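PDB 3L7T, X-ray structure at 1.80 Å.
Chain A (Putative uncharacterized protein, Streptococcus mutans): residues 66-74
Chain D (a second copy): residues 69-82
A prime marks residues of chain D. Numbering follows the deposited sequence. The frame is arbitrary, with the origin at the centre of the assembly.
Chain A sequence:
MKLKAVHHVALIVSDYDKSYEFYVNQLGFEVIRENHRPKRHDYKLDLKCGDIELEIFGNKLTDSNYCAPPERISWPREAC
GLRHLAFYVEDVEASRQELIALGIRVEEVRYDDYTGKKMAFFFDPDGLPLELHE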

ATOM      1  N   TYR A  66      -7.559  15.846 -18.173  1.00 39.29           N
ATOM      2  CA  TYR A  66      -7.640  15.693 -16.723  1.00 37.09           C
ATOM      3  C   TYR A  66      -9.021  15.262 -16.218  1.00 35.89           C
ATOM      4  O   TYR A  66     -10.043  15.875 -16.552  1.00 33.95           O
ATOM      5  CB  TYR A  66      -7.227  16.976 -16.037  1.00 36.08           C
ATOM      6  CG  TYR A  66      -7.218  16.824 -14.544  1.00 34.56           C
ATOM      7  CD1 TYR A  66      -6.153  16.197 -13.900  1.00 31.67           C
ATOM      8  CD2 TYR A  66      -8.322  17.185 -13.792  1.00 33.88           C
ATOM      9  CE1 TYR A  66      -6.147  16.052 -12.529  1.00 34.41           C
ATOM     10  CE2 TYR A  66      -8.341  17.005 -12.435  1.00 36.79           C
ATOM     11  CZ  TYR A  66      -7.261  16.424 -11.806  1.00 33.32           C
ATOM     12  OH  TYR A  66      -7.297  16.256 -10.435  1.00 28.84           O
ATOM     13  N   CYS A  67      -9.053  14.189 -15.432  1.00 35.61           N
ATOM     14  CA  CYS A  67     -10.279  13.771 -14.740  1.00 35.26           C
ATOM     15  C   CYS A  67      -9.859  13.429 -13.314  1.00 35.33           C
ATOM     16  O   CYS A  67      -9.042  12.539 -13.123  1.00 33.96           O
ATOM     17  CB  CYS A  67     -10.837  12.486 -15.350  1.00 36.70           C
ATOM     18  SG  CYS A  67     -11.559  12.637 -16.971  1.00 42.07           S
ATOM     19  N   ALA A  68     -10.317  14.202 -12.340  1.00 34.23           N
ATOM     20  CA  ALA A  68      -9.904  13.974 -10.963  1.00 32.59           C
ATOM     21  C   ALA A  68     -10.351  12.588 -10.493  1.00 32.19           C
ATOM     22  O   ALA A  68     -11.510  12.215 -10.674  1.00 32.64           O
ATOM     23  CB  ALA A  68     -10.487  15.066 -10.066  1.00 32.91           C
ATOM     24  N   PRO A  69      -9.452  11.817  -9.846  1.00 30.86           N
ATOM     25  CA  PRO A  69      -9.940  10.544  -9.298  1.00 29.96           C
ATOM     26  C   PRO A  69     -10.810  10.769  -8.060  1.00 27.56           C
ATOM     27  O   PRO A  69     -10.701  11.832  -7.426  1.00 26.16           O
ATOM     28  CB  PRO A  69      -8.650   9.807  -8.910  1.00 28.39           C
ATOM     29  CG  PRO A  69      -7.646  10.898  -8.675  1.00 32.72           C
ATOM     30  CD  PRO A  69      -8.017  12.042  -9.587  1.00 32.36           C
ATOM     31  N   PRO A  70     -11.635   9.770  -7.678  1.00 25.52           N
ATOM     32  CA  PRO A  70     -12.421   9.958  -6.454  1.00 26.15           C
ATOM     33  C   PRO A  70     -11.541  10.166  -5.232  1.00 26.85           C
ATOM     34  O   PRO A  70     -10.344   9.805  -5.245  1.00 25.02           O
ATOM     35  CB  PRO A  70     -13.214   8.659  -6.316  1.00 26.61           C
ATOM     36  CG  PRO A  70     -13.064   7.930  -7.608  1.00 28.19           C
ATOM     37  CD  PRO A  70     -11.860   8.459  -8.304  1.00 26.03           C
ATOM     38  N   GLU A  71     -12.105  10.801  -4.212  1.00 24.38           N
ATOM     39  CA  GLU A  71     -11.407  10.978  -2.946  1.00 24.80           C
ATOM     40  C   GLU A  71     -11.303   9.637  -2.220  1.00 23.52           C
ATOM     41  O   GLU A  71     -12.129   8.737  -2.404  1.00 22.06           O
ATOM     42  CB  GLU A  71     -12.114  12.011  -2.058  1.00 25.54           C
ATOM     43  CG  GLU A  71     -11.904  13.428  -2.556  1.00 30.83           C
ATOM     44  CD  GLU A  71     -12.605  14.500  -1.718  1.00 36.69           C
ATOM     45  OE1 GLU A  71     -13.487  14.180  -0.879  1.00 35.69           O
ATOM     46  OE2 GLU A  71     -12.263  15.682  -1.922  1.00 43.10           O
ATOM     47  N   ARG A  72     -10.207   9.490  -1.502  1.00 25.34           N
ATOM     48  CA  ARG A  72     -10.025   8.357  -0.606  1.00 25.40           C
ATOM     49  C   ARG A  72     -11.157   8.363   0.391  1.00 25.11           C
ATOM     50  O   ARG A  72     -11.503   9.409   0.938  1.00 27.32           O
ATOM     51  CB  ARG A  72      -8.714   8.517   0.161  1.00 24.20           C
ATOM     52  CG  ARG A  72      -8.373   7.258   0.971  1.00 24.94           C
ATOM     53  CD  ARG A  72      -6.982   7.389   1.598  1.00 27.32           C
ATOM     54  NE  ARG A  72      -6.656   6.246   2.451  1.00 26.19           N
ATOM     55  CZ  ARG A  72      -7.079   6.107   3.703  1.00 27.83           C
ATOM     56  NH1 ARG A  72      -7.810   7.067   4.280  1.00 25.98           N
ATOM     57  NH2 ARG A  72      -6.696   5.046   4.414  1.00 28.15           N
ATOM     58  N   ILE A  73     -11.704   7.200   0.666  1.00 28.17           N
ATOM     59  CA  ILE A  73     -12.728   7.075   1.698  1.00 31.38           C
ATOM     60  C   ILE A  73     -12.024   6.919   3.041  1.00 33.15           C
ATOM     61  O   ILE A  73     -11.245   5.970   3.235  1.00 31.18           O
ATOM     62  CB  ILE A  73     -13.595   5.845   1.418  1.00 31.38           C
ATOM     63  CG1 ILE A  73     -14.387   6.051   0.125  1.00 35.19           C
ATOM     64  CG2 ILE A  73     -14.477   5.478   2.656  1.00 30.91           C
ATOM     65  CD1 ILE A  73     -15.018   4.789  -0.417  1.00 42.53           C
ATOM     66  N   SER A  74     -12.315   7.826   3.965  1.00 34.18           N
ATOM     67  CA  SER A  74     -11.720   7.778   5.299  1.00 36.06           C
ATOM     68  C   SER A  74     -12.738   7.685   6.451  1.00 36.64           C
ATOM     69  O   SER A  74     -12.374   7.321   7.566  1.00 37.72           O
ATOM     70  CB  SER A  74     -10.785   8.970   5.486  1.00 38.06           C
ATOM     71  OG  SER A  74      -9.963   9.132   4.325  1.00 44.00           O
TER
ATOM     72  N   PRO D  69     -16.753  -3.309   5.633  1.00 32.07           N
ATOM     73  CA  PRO D  69     -16.211  -2.065   5.098  1.00 29.49           C
ATOM     74  C   PRO D  69     -16.730  -1.823   3.686  1.00 28.36           C
ATOM     75  O   PRO D  69     -17.170  -2.758   2.998  1.00 26.71           O
ATOM     76  CB  PRO D  69     -14.688  -2.300   5.089  1.00 30.36           C
ATOM     77  CG  PRO D  69     -14.501  -3.764   5.217  1.00 33.27           C
ATOM     78  CD  PRO D  69     -15.725  -4.350   5.831  1.00 30.07           C
ATOM     79  N   PRO D  70     -16.671  -0.567   3.231  1.00 26.20           N
ATOM     80  CA  PRO D  70     -17.100  -0.342   1.853  1.00 27.96           C
ATOM     81  C   PRO D  70     -16.242  -1.160   0.899  1.00 27.79           C
ATOM     82  O   PRO D  70     -15.109  -1.499   1.226  1.00 27.52           O
ATOM     83  CB  PRO D  70     -16.880   1.160   1.648  1.00 26.72           C
ATOM     84  CG  PRO D  70     -16.756   1.742   3.003  1.00 28.25           C
ATOM     85  CD  PRO D  70     -16.193   0.660   3.886  1.00 25.48           C
ATOM     86  N   GLU D  71     -16.790  -1.519  -0.249  1.00 27.21           N
ATOM     87  CA  GLU D  71     -15.983  -2.177  -1.273  1.00 27.33           C
ATOM     88  C   GLU D  71     -14.938  -1.231  -1.828  1.00 28.84           C
ATOM     89  O   GLU D  71     -15.129  -0.014  -1.814  1.00 26.83           O
ATOM     90  CB  GLU D  71     -16.874  -2.664  -2.397  1.00 29.04           C
ATOM     91  CG  GLU D  71     -17.679  -3.871  -2.027  1.00 34.08           C
ATOM     92  CD  GLU D  71     -18.459  -4.431  -3.212  1.00 40.16           C
ATOM     93  OE1 GLU D  71     -18.483  -3.791  -4.278  1.00 44.88           O
ATOM     94  OE2 GLU D  71     -19.048  -5.517  -3.071  1.00 48.35           O
ATOM     95  N   ARG D  72     -13.807  -1.787  -2.261  1.00 27.50           N
ATOM     96  CA  ARG D  72     -12.787  -0.990  -2.939  1.00 27.56           C
ATOM     97  C   ARG D  72     -13.362  -0.398  -4.234  1.00 28.62           C
ATOM     98  O   ARG D  72     -14.099  -1.069  -4.963  1.00 31.15           O
ATOM     99  CB  ARG D  72     -11.572  -1.873  -3.248  1.00 24.93           C
ATOM    100  CG  ARG D  72     -10.461  -1.163  -4.013  1.00 25.71           C
ATOM    101  CD  ARG D  72      -9.218  -2.062  -4.110  1.00 26.74           C
ATOM    102  NE  ARG D  72      -8.125  -1.395  -4.819  1.00 28.10           N
ATOM    103  CZ  ARG D  72      -8.056  -1.236  -6.137  1.00 26.52           C
ATOM    104  NH1 ARG D  72      -8.941  -1.824  -6.946  1.00 27.69           N
ATOM    105  NH2 ARG D  72      -6.998  -0.632  -6.660  1.00 29.24           N
ATOM    106  N   ILE D  73     -12.988   0.842  -4.534  1.00 28.95           N
ATOM    107  CA  ILE D  73     -13.394   1.482  -5.791  1.00 31.15           C
ATOM    108  C   ILE D  73     -12.453   1.073  -6.906  1.00 32.11           C
ATOM    109  O   ILE D  73     -11.239   1.268  -6.809  1.00 30.31           O
ATOM    110  CB  ILE D  73     -13.434   3.022  -5.658  1.00 30.08           C
ATOM    111  CG1 ILE D  73     -14.366   3.446  -4.520  1.00 36.54           C
ATOM    112  CG2 ILE D  73     -13.871   3.680  -6.982  1.00 32.68           C
ATOM    113  CD1 ILE D  73     -15.752   2.854  -4.641  1.00 39.75           C
ATOM    114  N   SER D  74     -13.016   0.457  -7.944  1.00 33.91           N
ATOM    115  CA  SER D  74     -12.236  -0.012  -9.075  1.00 36.13           C
ATOM    116  C   SER D  74     -12.676   0.562 -10.420  1.00 34.50           C
ATOM    117  O   SER D  74     -11.888   0.634 -11.351  1.00 35.11           O
ATOM    118  CB  SER D  74     -12.242  -1.540  -9.101  1.00 38.33           C
ATOM    119  OG  SER D  74     -11.992  -2.029  -7.785  1.00 43.22           O
ATOM    120  N   TRP D  75     -13.944   0.953 -10.541  1.00 33.55           N
ATOM    121  CA  TRP D  75     -14.458   1.382 -11.831  1.00 31.83           C
ATOM    122  C   TRP D  75     -15.469   2.508 -11.632  1.00 30.20           C
ATOM    123  O   TRP D  75     -16.257   2.456 -10.693  1.00 31.15           O
ATOM    124  CB  TRP D  75     -15.111   0.196 -12.563  1.00 33.93           C
ATOM    125  CG  TRP D  75     -15.302   0.429 -14.055  1.00 42.39           C
ATOM    126  CD1 TRP D  75     -16.489   0.653 -14.706  1.00 47.34           C
ATOM    127  CD2 TRP D  75     -14.280   0.458 -15.072  1.00 46.74           C
ATOM    128  NE1 TRP D  75     -16.263   0.856 -16.051  1.00 50.18           N
ATOM    129  CE2 TRP D  75     -14.923   0.725 -16.305  1.00 50.89           C
ATOM    130  CE3 TRP D  75     -12.888   0.314 -15.056  1.00 47.81           C
ATOM    131  CZ2 TRP D  75     -14.215   0.845 -17.512  1.00 54.18           C
ATOM    132  CZ3 TRP D  75     -12.191   0.402 -16.263  1.00 51.11           C
ATOM    133  CH2 TRP D  75     -12.853   0.687 -17.467  1.00 52.78           C
ATOM    134  N   PRO D  76     -15.457   3.520 -12.515  1.00 30.04           N
ATOM    135  CA  PRO D  76     -14.572   3.681 -13.696  1.00 29.95           C
ATOM    136  C   PRO D  76     -13.098   4.063 -13.397  1.00 32.12           C
ATOM    137  O   PRO D  76     -12.231   3.897 -14.272  1.00 32.23           O
ATOM    138  CB  PRO D  76     -15.259   4.806 -14.485  1.00 30.42           C
ATOM    139  CG  PRO D  76     -15.942   5.649 -13.397  1.00 28.97           C
ATOM    140  CD  PRO D  76     -16.473   4.593 -12.438  1.00 29.95           C
ATOM    141  N   ARG D  77     -12.847   4.688 -12.244  1.00 31.05           N
ATOM    142  CA  ARG D  77     -11.495   5.104 -11.817  1.00 31.39           C
ATOM    143  C   ARG D  77     -11.235   4.704 -10.350  1.00 30.39           C
ATOM    144  O   ARG D  77     -12.112   4.818  -9.505  1.00 31.65           O
ATOM    145  CB  ARG D  77     -11.347   6.618 -11.993  1.00 31.96           C
ATOM    146  CG  ARG D  77     -11.332   7.004 -13.458  1.00 39.23           C
ATOM    147  CD  ARG D  77     -11.408   8.482 -13.720  1.00 47.05           C
ATOM    148  NE  ARG D  77     -11.346   8.723 -15.163  1.00 55.69           N
ATOM    149  CZ  ARG D  77     -10.217   8.831 -15.862  1.00 59.89           C
ATOM    150  NH1 ARG D  77      -9.031   8.751 -15.255  1.00 63.56           N
ATOM    151  NH2 ARG D  77     -10.266   9.043 -17.167  1.00 55.72           N
ATOM    152  N   GLU D  78     -10.041   4.195 -10.049  1.00 28.33           N
ATOM    153  CA  GLU D  78      -9.685   3.951  -8.659  1.00 24.67           C
ATOM    154  C   GLU D  78      -9.531   5.271  -7.924  1.00 24.14           C
ATOM    155  O   GLU D  78      -9.223   6.318  -8.525  1.00 25.06           O
ATOM    156  CB  GLU D  78      -8.384   3.147  -8.567  1.00 21.60           C
ATOM    157  CG  GLU D  78      -8.484   1.756  -9.217  1.00 21.17           C
ATOM    158  CD  GLU D  78      -7.122   1.225  -9.599  1.00 31.00           C
ATOM    159  OE1 GLU D  78      -6.483   1.795 -10.508  1.00 29.36           O
ATOM    160  OE2 GLU D  78      -6.695   0.228  -9.015  1.00 28.15           O
ATOM    161  N   ALA D  79      -9.763   5.224  -6.621  1.00 24.28           N
ATOM    162  CA  ALA D  79      -9.635   6.400  -5.763  1.00 21.79           C
ATOM    163  C   ALA D  79      -8.181   6.796  -5.544  1.00 21.83           C
ATOM    164  O   ALA D  79      -7.264   5.939  -5.626  1.00 20.47           O
ATOM    165  CB  ALA D  79     -10.321   6.129  -4.401  1.00 22.77           C
ATOM    166  N   CYS D  80      -7.997   8.027  -5.062  1.00 20.42           N
ATOM    167  CA  CYS D  80      -6.739   8.438  -4.466  1.00 20.18           C
ATOM    168  C   CYS D  80      -6.351   7.463  -3.351  1.00 22.79           C
ATOM    169  O   CYS D  80      -7.208   6.978  -2.603  1.00 21.91           O
ATOM    170  CB  CYS D  80      -6.861   9.828  -3.852  1.00 21.24           C
ATOM    171  SG  CYS D  80      -6.929  11.140  -5.129  1.00 26.77           S
ATOM    172  N   GLY D  81      -5.056   7.365  -3.130  1.00 19.52           N
ATOM    173  CA  GLY D  81      -4.537   6.539  -2.016  1.00 22.48           C
ATOM    174  C   GLY D  81      -3.838   5.286  -2.533  1.00 21.42           C
ATOM    175  O   GLY D  81      -3.504   5.188  -3.708  1.00 21.44           O
ATOM    176  N   LEU D  82      -3.496   4.357  -1.636  1.00 21.22           N
ATOM    177  CA  LEU D  82      -2.690   3.220  -2.057  1.00 20.25           C
ATOM    178  C   LEU D  82      -3.480   2.341  -3.012  1.00 20.71           C
ATOM    179  O   LEU D  82      -4.682   2.092  -2.814  1.00 21.42           O
ATOM    180  CB  LEU D  82      -2.262   2.406  -0.831  1.00 20.31           C
ATOM    181  CG  LEU D  82      -1.294   3.171   0.053  1.00 23.25           C
ATOM    182  CD1 LEU D  82      -1.167   2.396   1.367  1.00 23.89           C
ATOM    183  CD2 LEU D  82       0.067   3.360  -0.599  1.00 24.67           C
TER
HETATM  184  O   HOH W   1      -8.397   9.419 -12.399  1.00 40.70           O
HETATM  185  O   HOH W   2      -5.535   4.042   0.508  1.00 33.66           O

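The apolar centre of this contact is built from prolines, small side chains and one thiol. The CA-to-CB bonds of Pro69 and Cys80′ both point toward the other stretch, and CG of Pro69 lies 3.6 Å from SG of Cys80′, whose chi1 is m. Next to this pair, CB of Pro70 sits 4.3 Å from CB of Ala79′. The backbones run close here, with the CA atoms of Pro70 and Ala79′ 4.6 Å apart.

The one direct hydrogen bond across the stretches lies here. N of Cys80′ donates to O of Pro70 at 3.0 Å, with an almost linear angle of 174° at the hydrogen. The same carbonyl also receives a longer, more bent CA-H...O contact, O of Pro70 to CA of Ala79′ at 3.5 Å. Pro70 has no amide proton, and its part in the hydrogen bonding across the stretches is that of an acceptor, through O, while its ring packs against backbone: CD of Pro70 is 3.4 Å from O of Glu78′.

Away from this centre the packing loosens. CG of Pro70 meets CG2 of Ile73′ at 4.4 Å, and CG2 of Ile73 meets CG of Pro70′ at the same 4.4 Å, so the two copies exchange the same proline-isoleucine pairing. Between the isoleucines, CD1 of Ile73 is 4.4 Å from CG1 of Ile73′. Their chi2 angles differ, t in Ile73 and m in Ile73′, so the matched pairing does not extend to identical side-chain shapes.

Extended Arg72 carries the contact along the chain D backbone, its CB 3.5 Å from O of Cys80′ and its CD 4.4 Å from CA of Gly81′. The glycine suits this place twice over: an ideal CB there would come within 3.2 Å of CD of Arg72, and at phi 110° and psi -170° it would also jam against the preceding carbonyl oxygen.

At the polar edge, water completes what the side chains begin. One water accepts from NE of Arg72 at 3.1 Å and from N of Leu82′ at 3.0 Å, joining the arginine to the start of a strand. At the Cys67 end, the guanidinium of Arg77′ offers a face to the cysteine, CZ of Arg77′ lying 3.7 Å from CB of Cys67. A second water accepts from NH1 of Arg77′ at 3.0 Å and donates to O of Cys67 at 3.3 Å. Arg72 and Arg77′ each pack against the other copy and reach its backbone through one water.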